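Inositol monophosphatase family protein (Staphylococcus aureus subsp. aureus MSSA476, PDB 4I3Y) probably hydrolyses inositol monophosphates to inositol and phosphate with the help of magnesium, a reaction that lithium inhibits. Local coordinates at residues Thr8-Leu12 against Gln13-Lys17; Lys24-Asp27 against Asn28-Gln32; Gln61-Ala65 against Thr66-Glu70; Gln168-Asn171 against Leu172-Gln176; Thr209-Pro213 against Trp214-Ala218. All blocks are in the same frame, centred on the assembly; numbering follows the deposited sequence.

Contact 1. Residues Thr8-Leu12 against Gln13-Lys17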
# COMPACT_ATOMS: atom_id res chain seq x y z
N THR A 8 35.16 -4.70 -23.71
CA THR A 8 35.74 -3.49 -24.37
C THR A 8 35.41 -2.09 -23.72
O THR A 8 35.61 -1.06 -24.37
CB THR A 8 35.50 -3.47 -25.92
OG1 THR A 8 34.23 -2.90 -26.23
CG2 THR A 8 35.64 -4.89 -26.58
N ASP A 9 34.96 -2.05 -22.47
CA ASP A 9 34.78 -0.81 -21.67
C ASP A 9 33.50 -0.09 -22.10
O ASP A 9 33.43 0.47 -23.20
CB ASP A 9 35.90 0.23 -21.83
CG ASP A 9 37.23 -0.11 -21.12
OD1 ASP A 9 37.32 -1.08 -20.31
OD2 ASP A 9 38.20 0.65 -21.42
N LYS A 10 32.52 -0.07 -21.22
CA LYS A 10 31.22 0.53 -21.50
C LYS A 10 30.95 1.80 -20.71
O LYS A 10 31.47 2.00 -19.59
CB LYS A 10 30.14 -0.47 -21.19
CG LYS A 10 30.26 -1.71 -22.02
CD LYS A 10 29.42 -2.79 -21.35
CE LYS A 10 29.64 -4.14 -22.00
NZ LYS A 10 29.52 -3.90 -23.47
N THR A 11 30.11 2.67 -21.27
CA THR A 11 29.68 3.80 -20.52
C THR A 11 28.64 3.39 -19.44
O THR A 11 28.01 2.33 -19.54
CB THR A 11 29.08 4.87 -21.46
OG1 THR A 11 27.77 4.47 -21.90
CG2 THR A 11 30.08 5.30 -22.66
N LEU A 12 28.41 4.22 -18.44
CA LEU A 12 27.27 3.93 -17.54
C LEU A 12 25.95 3.81 -18.31
O LEU A 12 25.13 2.95 -18.01
CB LEU A 12 27.13 4.99 -16.42
CG LEU A 12 27.90 4.63 -15.13
CD1 LEU A 12 27.36 5.50 -14.02
CD2 LEU A 12 27.85 3.17 -14.70
N GLN A 13 25.74 4.68 -19.30
CA GLN A 13 24.49 4.61 -20.06
C GLN A 13 24.37 3.36 -20.85
O GLN A 13 23.25 2.78 -20.94
CB GLN A 13 24.12 5.91 -20.86
CG GLN A 13 25.12 7.04 -20.89
CD GLN A 13 25.59 7.63 -19.54
OE1 GLN A 13 24.79 8.04 -18.66
NE2 GLN A 13 26.89 7.72 -19.42
N GLN A 14 25.50 2.85 -21.37
CA GLN A 14 25.42 1.52 -22.01
C GLN A 14 25.10 0.41 -21.03
O GLN A 14 24.37 -0.55 -21.33
CB GLN A 14 26.72 1.15 -22.71
CG GLN A 14 27.01 2.07 -23.89
CD GLN A 14 28.37 1.76 -24.50
OE1 GLN A 14 28.46 1.56 -25.71
NE2 GLN A 14 29.41 1.72 -23.69
N ILE A 15 25.67 0.51 -19.85
CA ILE A 15 25.30 -0.50 -18.87
C ILE A 15 23.80 -0.31 -18.52
O ILE A 15 23.03 -1.28 -18.49
CB ILE A 15 26.20 -0.43 -17.62
CG1 ILE A 15 27.73 -0.50 -18.01
CG2 ILE A 15 25.72 -1.51 -16.64
CD1 ILE A 15 28.72 -0.21 -16.87
N ASP A 16 23.41 0.93 -18.24
CA ASP A 16 21.99 1.17 -17.89
C ASP A 16 21.04 0.61 -18.95
O ASP A 16 20.00 -0.04 -18.62
CB ASP A 16 21.71 2.65 -17.64
CG ASP A 16 20.30 2.90 -17.20
OD1 ASP A 16 19.86 2.34 -16.16
OD2 ASP A 16 19.64 3.66 -17.90
N LYS A 17 21.39 0.85 -20.23
CA LYS A 17 20.62 0.33 -21.35
C LYS A 17 20.49 -1.19 -21.27
O LYS A 17 19.36 -1.75 -21.40
CB LYS A 17 21.25 0.75 -22.68
CG LYS A 17 20.59 0.09 -23.89
CD LYS A 17 20.70 1.00 -25.11
CE LYS A 17 20.41 0.29 -26.43
NZ LYS A 17 19.14 0.83 -26.98

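Contact 2. Residues Lys24-Asp27 against Asn28-Gln32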
# COMPACT_ATOMS: atom_id res chain seq x y z
N LYS A 24 12.94 -4.95 -18.19
CA LYS A 24 11.72 -4.88 -18.96
C LYS A 24 11.36 -6.18 -19.67
O LYS A 24 10.19 -6.51 -19.82
CB LYS A 24 11.70 -3.67 -19.92
CG LYS A 24 11.68 -2.31 -19.22
CD LYS A 24 10.46 -2.05 -18.31
CE LYS A 24 9.05 -2.25 -18.91
NZ LYS A 24 8.01 -2.18 -17.80
N GLN A 25 12.34 -6.98 -20.06
CA GLN A 25 11.97 -8.28 -20.67
C GLN A 25 11.67 -9.42 -19.66
O GLN A 25 11.25 -10.53 -20.02
CB GLN A 25 13.04 -8.69 -21.65
CG GLN A 25 14.35 -9.06 -21.00
CD GLN A 25 14.35 -10.51 -20.56
OE1 GLN A 25 13.79 -11.37 -21.27
NE2 GLN A 25 14.96 -10.81 -19.36
N ILE A 26 11.86 -9.15 -18.37
CA ILE A 26 11.36 -10.04 -17.33
C ILE A 26 9.77 -9.95 -17.23
O ILE A 26 9.16 -10.86 -16.75
CB ILE A 26 12.11 -9.77 -15.98
CG1 ILE A 26 12.49 -11.07 -15.27
CG2 ILE A 26 11.29 -8.85 -15.09
CD1 ILE A 26 13.73 -11.73 -15.81
N ASP A 27 9.13 -8.89 -17.73
CA ASP A 27 7.67 -8.86 -17.94
C ASP A 27 7.12 -10.07 -18.71
O ASP A 27 6.00 -10.49 -18.49
CB ASP A 27 7.34 -7.64 -18.78
CG ASP A 27 7.53 -6.33 -18.02
OD1 ASP A 27 8.01 -6.35 -16.87
OD2 ASP A 27 7.19 -5.29 -18.58
N ASN A 28 7.91 -10.60 -19.65
CA ASN A 28 7.53 -11.73 -20.47
C ASN A 28 7.62 -13.04 -19.68
O ASN A 28 6.87 -13.98 -19.92
CB ASN A 28 8.41 -11.79 -21.72
CG ASN A 28 8.25 -10.56 -22.59
OD1 ASN A 28 7.18 -10.01 -22.69
ND2 ASN A 28 9.30 -10.12 -23.17
N VAL A 29 8.51 -13.07 -18.70
CA VAL A 29 8.81 -14.30 -17.94
C VAL A 29 7.92 -14.47 -16.70
O VAL A 29 7.50 -15.57 -16.36
CB VAL A 29 10.30 -14.26 -17.47
CG1 VAL A 29 10.72 -15.57 -16.79
CG2 VAL A 29 11.25 -13.90 -18.62
N ILE A 30 7.69 -13.39 -15.96
CA ILE A 30 7.02 -13.51 -14.65
C ILE A 30 5.58 -14.06 -14.62
O ILE A 30 5.21 -14.77 -13.68
CB ILE A 30 7.07 -12.18 -13.85
CG1 ILE A 30 8.50 -11.95 -13.42
CG2 ILE A 30 6.32 -12.32 -12.57
CD1 ILE A 30 8.81 -10.49 -13.15
N PRO A 31 4.74 -13.73 -15.63
CA PRO A 31 3.33 -14.21 -15.52
C PRO A 31 3.30 -15.73 -15.44
O PRO A 31 2.57 -16.32 -14.66
CB PRO A 31 2.68 -13.68 -16.81
CG PRO A 31 3.49 -12.47 -17.13
CD PRO A 31 4.90 -12.76 -16.72
N GLN A 32 4.19 -16.35 -16.22
CA GLN A 32 4.33 -17.81 -16.18
C GLN A 32 4.82 -18.36 -14.81
O GLN A 32 4.20 -19.27 -14.22
CB GLN A 32 5.23 -18.29 -17.35
CG GLN A 32 5.30 -19.81 -17.52
CD GLN A 32 3.93 -20.39 -17.79
OE1 GLN A 32 3.28 -20.06 -18.78
NE2 GLN A 32 3.47 -21.25 -16.88
O HOH W 1 11.88 -12.04 -23.08

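Contact 3. Residues Gln61-Ala65 against Thr66-Glu70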
# COMPACT_ATOMS: atom_id res chain seq x y z
N GLN A 61 22.04 -13.95 -12.90
CA GLN A 61 23.36 -14.60 -12.86
C GLN A 61 23.86 -14.91 -14.26
O GLN A 61 24.98 -14.56 -14.64
CB GLN A 61 23.24 -15.93 -12.09
CG GLN A 61 23.85 -15.79 -10.73
CD GLN A 61 23.62 -16.98 -9.82
OE1 GLN A 61 24.43 -17.21 -8.94
NE2 GLN A 61 22.51 -17.74 -10.03
N GLN A 62 22.99 -15.55 -15.02
CA GLN A 62 23.28 -15.92 -16.37
C GLN A 62 23.52 -14.67 -17.27
O GLN A 62 24.50 -14.64 -18.01
CB GLN A 62 22.20 -16.88 -16.82
CG GLN A 62 22.07 -17.11 -18.31
CD GLN A 62 23.28 -17.81 -18.92
OE1 GLN A 62 24.22 -18.27 -18.21
NE2 GLN A 62 23.28 -17.90 -20.25
N PHE A 63 22.65 -13.62 -17.16
CA PHE A 63 22.89 -12.30 -17.76
C PHE A 63 24.28 -11.76 -17.44
O PHE A 63 25.01 -11.23 -18.27
CB PHE A 63 21.85 -11.24 -17.27
CG PHE A 63 22.16 -9.85 -17.70
CD1 PHE A 63 21.73 -9.38 -18.94
CD2 PHE A 63 22.91 -9.00 -16.88
CE1 PHE A 63 22.05 -8.09 -19.37
CE2 PHE A 63 23.24 -7.71 -17.27
CZ PHE A 63 22.82 -7.26 -18.53
N LEU A 64 24.65 -11.84 -16.19
CA LEU A 64 25.93 -11.32 -15.82
C LEU A 64 27.07 -12.22 -16.39
O LEU A 64 28.13 -11.73 -16.84
CB LEU A 64 25.96 -11.35 -14.29
CG LEU A 64 26.40 -10.17 -13.45
CD1 LEU A 64 25.92 -8.78 -13.88
CD2 LEU A 64 26.10 -10.44 -11.98
N ALA A 65 26.90 -13.54 -16.37
CA ALA A 65 27.98 -14.37 -16.87
C ALA A 65 28.31 -13.94 -18.33
O ALA A 65 29.39 -13.99 -18.81
CB ALA A 65 27.60 -15.83 -16.81
N THR A 66 27.32 -13.41 -18.99
CA THR A 66 27.30 -13.35 -20.41
C THR A 66 27.57 -11.93 -20.89
O THR A 66 27.88 -11.73 -22.05
CB THR A 66 25.95 -14.02 -20.69
OG1 THR A 66 26.19 -15.32 -21.23
CG2 THR A 66 24.99 -13.26 -21.45
N TYR A 67 27.53 -10.93 -19.99
CA TYR A 67 27.80 -9.53 -20.39
C TYR A 67 28.91 -8.87 -19.66
O TYR A 67 29.46 -7.90 -20.17
CB TYR A 67 26.60 -8.62 -20.15
CG TYR A 67 25.47 -9.08 -20.90
CD1 TYR A 67 25.05 -8.41 -22.02
CD2 TYR A 67 24.87 -10.24 -20.57
CE1 TYR A 67 24.04 -8.88 -22.73
CE2 TYR A 67 23.86 -10.71 -21.28
CZ TYR A 67 23.49 -10.02 -22.37
OH TYR A 67 22.47 -10.50 -23.11
N PHE A 68 29.14 -9.29 -18.42
CA PHE A 68 30.05 -8.60 -17.50
C PHE A 68 30.70 -9.69 -16.64
O PHE A 68 30.50 -9.72 -15.40
CB PHE A 68 29.26 -7.70 -16.58
CG PHE A 68 28.47 -6.64 -17.27
CD1 PHE A 68 29.09 -5.51 -17.75
CD2 PHE A 68 27.09 -6.74 -17.35
CE1 PHE A 68 28.35 -4.50 -18.34
CE2 PHE A 68 26.35 -5.72 -17.94
CZ PHE A 68 26.98 -4.59 -18.44
N PRO A 69 31.50 -10.57 -17.28
CA PRO A 69 31.80 -11.86 -16.66
C PRO A 69 32.80 -11.70 -15.52
O PRO A 69 32.95 -12.64 -14.75
CB PRO A 69 32.38 -12.69 -17.82
CG PRO A 69 32.63 -11.69 -18.96
CD PRO A 69 32.45 -10.30 -18.38
N GLU A 70 33.44 -10.52 -15.42
CA GLU A 70 34.29 -10.15 -14.26
C GLU A 70 33.43 -9.78 -13.07
O GLU A 70 33.90 -9.76 -11.94
CB GLU A 70 35.15 -8.89 -14.54
CG GLU A 70 36.06 -8.96 -15.74
CD GLU A 70 36.84 -10.26 -15.76
OE1 GLU A 70 36.51 -11.13 -16.59
OE2 GLU A 70 37.76 -10.40 -14.92

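Contact 4. Residues Gln168-Asn171 against Leu172-Gln176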
# COMPACT_ATOMS: atom_id res chain seq x y z
N GLN A 168 5.65 -4.76 14.22
CA GLN A 168 5.51 -6.05 14.93
C GLN A 168 6.82 -6.45 15.53
O GLN A 168 6.90 -7.40 16.27
CB GLN A 168 5.09 -7.20 14.02
CG GLN A 168 3.90 -6.88 13.15
CD GLN A 168 3.42 -8.07 12.36
OE1 GLN A 168 3.09 -7.96 11.19
NE2 GLN A 168 3.40 -9.21 12.99
N VAL A 169 7.84 -5.67 15.23
CA VAL A 169 9.18 -6.05 15.49
C VAL A 169 9.84 -5.08 16.48
O VAL A 169 11.02 -5.18 16.74
CB VAL A 169 9.88 -6.18 14.09
CG1 VAL A 169 11.10 -5.31 13.94
CG2 VAL A 169 10.11 -7.65 13.77
N MET A 170 9.05 -4.16 17.03
CA MET A 170 9.55 -3.11 17.85
C MET A 170 8.81 -3.10 19.18
O MET A 170 7.68 -3.58 19.31
CB MET A 170 9.30 -1.75 17.21
CG MET A 170 10.30 -1.24 16.20
SD MET A 170 9.68 0.43 15.79
CE MET A 170 10.65 0.61 14.31
N ASN A 171 9.46 -2.47 20.15
CA ASN A 171 8.84 -2.26 21.44
C ASN A 171 7.61 -1.37 21.22
O ASN A 171 7.67 -0.33 20.51
CB ASN A 171 9.88 -1.53 22.29
CG ASN A 171 9.28 -0.53 23.22
OD1 ASN A 171 8.35 -0.81 23.97
ND2 ASN A 171 9.85 0.67 23.21
N LEU A 172 6.48 -1.75 21.84
CA LEU A 172 5.24 -1.03 21.62
C LEU A 172 5.23 0.45 22.05
O LEU A 172 4.49 1.24 21.45
CB LEU A 172 4.08 -1.73 22.29
CG LEU A 172 3.41 -2.92 21.59
CD1 LEU A 172 3.83 -3.11 20.16
CD2 LEU A 172 3.51 -4.21 22.39
N ASP A 173 6.04 0.82 23.04
CA ASP A 173 6.07 2.20 23.51
C ASP A 173 6.66 2.99 22.40
O ASP A 173 6.20 4.07 22.12
CB ASP A 173 7.00 2.40 24.70
CG ASP A 173 6.29 2.40 26.00
OD1 ASP A 173 5.24 1.72 26.13
OD2 ASP A 173 6.80 3.08 26.90
N THR A 174 7.72 2.47 21.81
CA THR A 174 8.31 3.21 20.70
C THR A 174 7.46 3.23 19.44
O THR A 174 7.33 4.26 18.80
CB THR A 174 9.86 3.05 20.51
OG1 THR A 174 10.24 3.16 19.13
CG2 THR A 174 10.47 1.87 21.16
N VAL A 175 6.74 2.15 19.19
CA VAL A 175 5.70 2.21 18.15
C VAL A 175 4.68 3.34 18.44
O VAL A 175 4.34 4.17 17.58
CB VAL A 175 4.97 0.86 18.03
CG1 VAL A 175 3.79 1.01 17.05
CG2 VAL A 175 5.94 -0.22 17.53
N GLN A 176 4.18 3.38 19.67
CA GLN A 176 3.25 4.46 20.07
C GLN A 176 3.87 5.86 19.86
O GLN A 176 3.23 6.79 19.30
CB GLN A 176 2.73 4.21 21.49
CG GLN A 176 1.56 5.14 21.93
CD GLN A 176 0.29 4.98 21.11
OE1 GLN A 176 -0.07 5.86 20.33
NE2 GLN A 176 -0.39 3.87 21.26

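Contact 5. Residues Thr209-Pro213 against Trp214-Ala218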
# COMPACT_ATOMS: atom_id res chain seq x y z
N THR A 209 14.55 -2.34 10.86
CA THR A 209 15.50 -2.52 11.98
C THR A 209 16.41 -3.72 11.79
O THR A 209 17.21 -4.01 12.63
CB THR A 209 14.84 -2.72 13.36
OG1 THR A 209 14.00 -3.88 13.30
CG2 THR A 209 14.06 -1.54 13.72
N ASN A 210 16.26 -4.44 10.70
CA ASN A 210 17.15 -5.53 10.44
C ASN A 210 17.18 -5.95 8.97
O ASN A 210 16.87 -7.11 8.66
CB ASN A 210 16.79 -6.69 11.36
CG ASN A 210 17.77 -7.84 11.26
OD1 ASN A 210 17.38 -9.02 11.36
ND2 ASN A 210 19.06 -7.52 11.05
N PRO A 211 17.53 -5.02 8.05
CA PRO A 211 17.55 -5.43 6.65
C PRO A 211 18.82 -6.19 6.25
O PRO A 211 19.90 -5.96 6.82
CB PRO A 211 17.57 -4.09 5.90
CG PRO A 211 18.34 -3.17 6.80
CD PRO A 211 18.00 -3.63 8.22
N LYS A 212 18.71 -6.98 5.19
CA LYS A 212 19.87 -7.59 4.55
C LYS A 212 20.43 -6.62 3.54
O LYS A 212 19.74 -5.67 3.16
CB LYS A 212 19.45 -8.86 3.85
CG LYS A 212 18.95 -9.88 4.87
CD LYS A 212 20.10 -10.55 5.64
CE LYS A 212 19.80 -10.85 7.11
NZ LYS A 212 18.36 -10.64 7.48
N PRO A 213 21.67 -6.88 3.07
CA PRO A 213 22.31 -6.00 2.09
C PRO A 213 21.39 -5.72 0.85
O PRO A 213 21.30 -4.55 0.41
CB PRO A 213 23.56 -6.82 1.66
CG PRO A 213 23.92 -7.52 2.94
CD PRO A 213 22.60 -7.92 3.57
N TRP A 214 20.76 -6.78 0.34
CA TRP A 214 19.94 -6.72 -0.89
C TRP A 214 18.61 -5.95 -0.68
O TRP A 214 18.11 -5.38 -1.63
CB TRP A 214 19.69 -8.13 -1.45
CG TRP A 214 19.31 -9.13 -0.38
CD1 TRP A 214 18.07 -9.26 0.20
CD2 TRP A 214 20.17 -10.08 0.29
NE1 TRP A 214 18.10 -10.25 1.15
CE2 TRP A 214 19.37 -10.79 1.21
CE3 TRP A 214 21.52 -10.43 0.14
CZ2 TRP A 214 19.87 -11.83 2.03
CZ3 TRP A 214 22.03 -11.47 0.97
CH2 TRP A 214 21.22 -12.15 1.90
N ASP A 215 18.06 -5.91 0.55
CA ASP A 215 16.80 -5.14 0.80
C ASP A 215 17.00 -3.62 0.67
O ASP A 215 16.03 -2.88 0.44
CB ASP A 215 16.23 -5.41 2.22
CG ASP A 215 15.98 -6.87 2.49
OD1 ASP A 215 15.32 -7.58 1.69
OD2 ASP A 215 16.47 -7.29 3.56
N ILE A 216 18.24 -3.15 0.86
CA ILE A 216 18.56 -1.72 0.84
C ILE A 216 19.55 -1.24 -0.24
O ILE A 216 19.90 -0.07 -0.27
CB ILE A 216 19.05 -1.24 2.24
CG1 ILE A 216 20.34 -1.98 2.72
CG2 ILE A 216 17.93 -1.48 3.27
CD1 ILE A 216 21.03 -1.24 3.87
N ALA A 217 20.00 -2.16 -1.10
CA ALA A 217 21.20 -1.91 -1.91
C ALA A 217 21.00 -0.76 -2.90
O ALA A 217 21.89 0.05 -3.07
CB ALA A 217 21.62 -3.20 -2.63
N ALA A 218 19.83 -0.68 -3.53
CA ALA A 218 19.58 0.37 -4.54
C ALA A 218 19.38 1.75 -3.93
O ALA A 218 19.65 2.78 -4.58
CB ALA A 218 18.33 -0.00 -5.33

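Contact 1. Residues Thr8-Leu12 against Gln13-Lys17
Thr11 and Gln14 meet at about a right angle at the N-terminal cap of helix 12-35, where Thr11 is the N-cap residue. Its OG1 stands between the backbone N and the carbonyl carbon (chi1 75°), which turns the hydroxyl over the first turn, and there it accepts the backbone N-H of Gln14 at 2.8 Å from N to OG1. The side chain of Gln14 crosses the same threonine: its CG lies 3.2 Å from Thr11 OG1, so the methylene chain passes across the capping hydroxyl.

The apolar flank is built differently. Leu12 and Ile15 run at a slant to each other and touch through their ends, CD2 of Leu12 lying 4.1 Å from CD1 of Ile15. Both lean on Leu123 of strand 120-128, so the start of the helix is laid against the sheet by these two branches. Ile15 also places CG1 4.0 Å from CB of Lys10, beyond which the lysine chain departs toward Phe68.

Asp16, the next residue round the turn, sends its carboxylate away from the cap to Tyr125 and to a salt bridge with Lys136. The first helical hydrogen bonds run from Ile15 N to Thr11 O, 3.0 Å, and from Asp16 N to Leu12 O, 2.7 Å, the latter with an N-H...O angle of 170°.

Contact 2. Residues Lys24-Asp27 against Asn28-Gln32
Ile30 reaches back one helical turn to Ile26, and its atoms meet that residue one after another. From CB, the carbonyl oxygen Ile26 O is 3.8 Å away. CG1, set anti to the carbonyl carbon of Ile30 (chi1 -70°), runs back toward the preceding turn and lies 3.6 Å from the same oxygen. The chain then stays extended, and CD1 at its tip rests 3.6 Å from CG2 of Ile26, the two side chains slanting past each other. Ile56 of helix 51-67 and Tyr129 also touch Ile30, so this buried side chain packs between its own helix, helix 51-67 and Tyr129.

The oxygen alongside this chain is gripped twice. Ile30 N comes almost straight at Ile26 O, whereas Val29 N, 3.0 Å from it, stands well above the carbonyl plane. This is a stretch of helix 12-35 with a kink: the regular bonding pattern is broken at Asn28, Pro31 and Gln32, with Asn28 N keeping a weak bond to Gln25 O. Pro31 has no N-H to offer, and its CD instead sits 3.1 Å from Asp27 O.

On the outer side, a water links Gln25 and Asn28, donating to Gln25 OE1 at 2.7 Å and accepting from Asn28 ND2 at 3.2 Å; Gln25 NE2 is held by the backbone oxygen of Trp22. Asp27 turns its carboxylate the other way, to the hydroxyl of Tyr127 through OD1 and to Lys24 NZ through OD2, a weak salt bridge of 3.3 Å.

Contact 3. Residues Gln61-Ala65 against Thr66-Glu70
Phe63 carries its ring anti to the backbone N (chi1 172°), while Tyr67, one turn later, holds CG beside its own N (chi1 -60°); these two settings bring the rings face to face at the end of helix 51-67. They form an offset stack with centroids 4.2 Å apart and planes inclined by 17°, although the exact offset is less sure, because the tyrosine ring lies too close to Phe63 O in the model. The nearest ring carbons are Phe63 CD1 and Tyr67 CE2, 3.4 Å apart.

Phe68 approaches Phe63 from another direction. Phe63 CE2 lies in the plane of the Phe68 ring, at its edge, 3.8 Å from Phe68 CE2. Leu64 CD1 adds a looser touch, 4.2 Å from CD2 of Phe68. Leu18 of helix 12-35 packs on both phenylalanines, and Trp22 meets the Phe63 ring, so the cluster joins the two helices.

Phe68 is the first residue to leave helical backbone angles, yet its N still bonds to Leu64 O at 3.1 Å, the straightest of several backbone bonds in this turn. The following Pro69 brings CB to 3.4 Å from Ala65 O.

Joining the side chains here are carbon contacts and stacked pi faces, without a charged pair across the turn. The side-chain part of the contact therefore rests on dispersion and shape, beside the backbone bonds.

Contact 4. Residues Gln168-Asn171 against Leu172-Gln176
The backbone of Asn171 is extended (phi -62°, psi 134°) and turns helical at Leu172, where helix 172-181 begins. Asn171 O accepts from Val175 N at 3.0 Å, in the carbonyl plane, closing the first full turn. The asparagine side chain folds over the same end of the helix: OD1 takes the N-H of Asp173 at 3.0 Å. That donor stands above the plane of the amide, not on a lone pair, with a C=O...N angle of only 106°, so the helix N-H meets the flat of the amide C=O.

Across the amide lies Thr174, its side chain at about a right angle to that of Asn171. The placing of the threonine branches against the amide is doubtful, since CG2 comes too close to it; as modelled, the buried hydroxyl OG1 finds no polar partner.

Met170 closes the inner side. Its CB presses on Val175 CG2 at 3.7 Å, and the chain runs on extended to a sulfur 4.2 Å from that methyl, the two side chains passing at a slant. Phe165 also touches Met170. Val175 CG2 in turn lies 3.4 Å from Asn171 O, so this methyl bridges the methionine and the backbone carbonyl of the N-cap residue.

On the outer side, Leu172 packs on Gln176 of the second subunit, placing the start of this helix at the dimer interface. The arrangement is that of an asparagine N-cap joined by a hydrophobic staple, Met170 on Val175.

Contact 5. Residues Thr209-Pro213 against Trp214-Ala218
Lys212 and Trp214 pack closely, running side by side in the same direction. CB of Lys212 lies over one face of the indole in a CH-pi contact, 3.5 Å from the centroid of the five-membered ring and 27° off its normal; farther out, CG passes 3.6 Å from Trp214 CZ2. The indole reaches this position because its CG stands between the backbone N and the carbonyl carbon (chi1 45°). On the inner side, CB of Pro211 meets CG2 of Ile216 at 3.7 Å.

Asp215 OD2 accepts the backbone N-H of Lys212 at 2.8 Å, on the anti side of the carboxylate. The short, weakly bonded helix 213-216 lies beside the metal site, Trp214 touching the magnesium ligands Glu76 and Asp94, consistent with the active site of the inositol monophosphatase family. A phosphate ion about 3 Å from the Asp215 side chain probably comes from the crystallisation liquor, though it may mark the pocket; OD1 comes close to the carboxylates of Asp94 and Asp97.

The looser side is the outer part of Lys212. Its chain bends repeatedly and leads away from the helix, leaving NZ 5.5 Å from Asp215 OD2. The turn itself is lightly held, with Asp215 N to Lys212 O and Ile216 N to Pro213 O both weak.

Contacts 1 to 5 follow one another along the chain without overlap. Contacts 1 and 2 lie on the same helix, 12-35, with centres about 23 Å apart; contact 3 ends the neighbouring helix 51-67 and touches contact 1 where Phe68 packs on Lys10 and Ile15. This helical pair rests beside the seven-stranded sheet. Contact 4 sits on the opposite side of the chain's centre, its centre about 45 Å from that of contact 1, and faces the second subunit. Contact 5 is the central one, about 6 Å from the chain's centre, and reaches contact 4 through Thr209 against Val169 and Met170. Contacts 1 to 4 thus lie on the outer helices, while contact 5 sits at the centre beside the magnesium site.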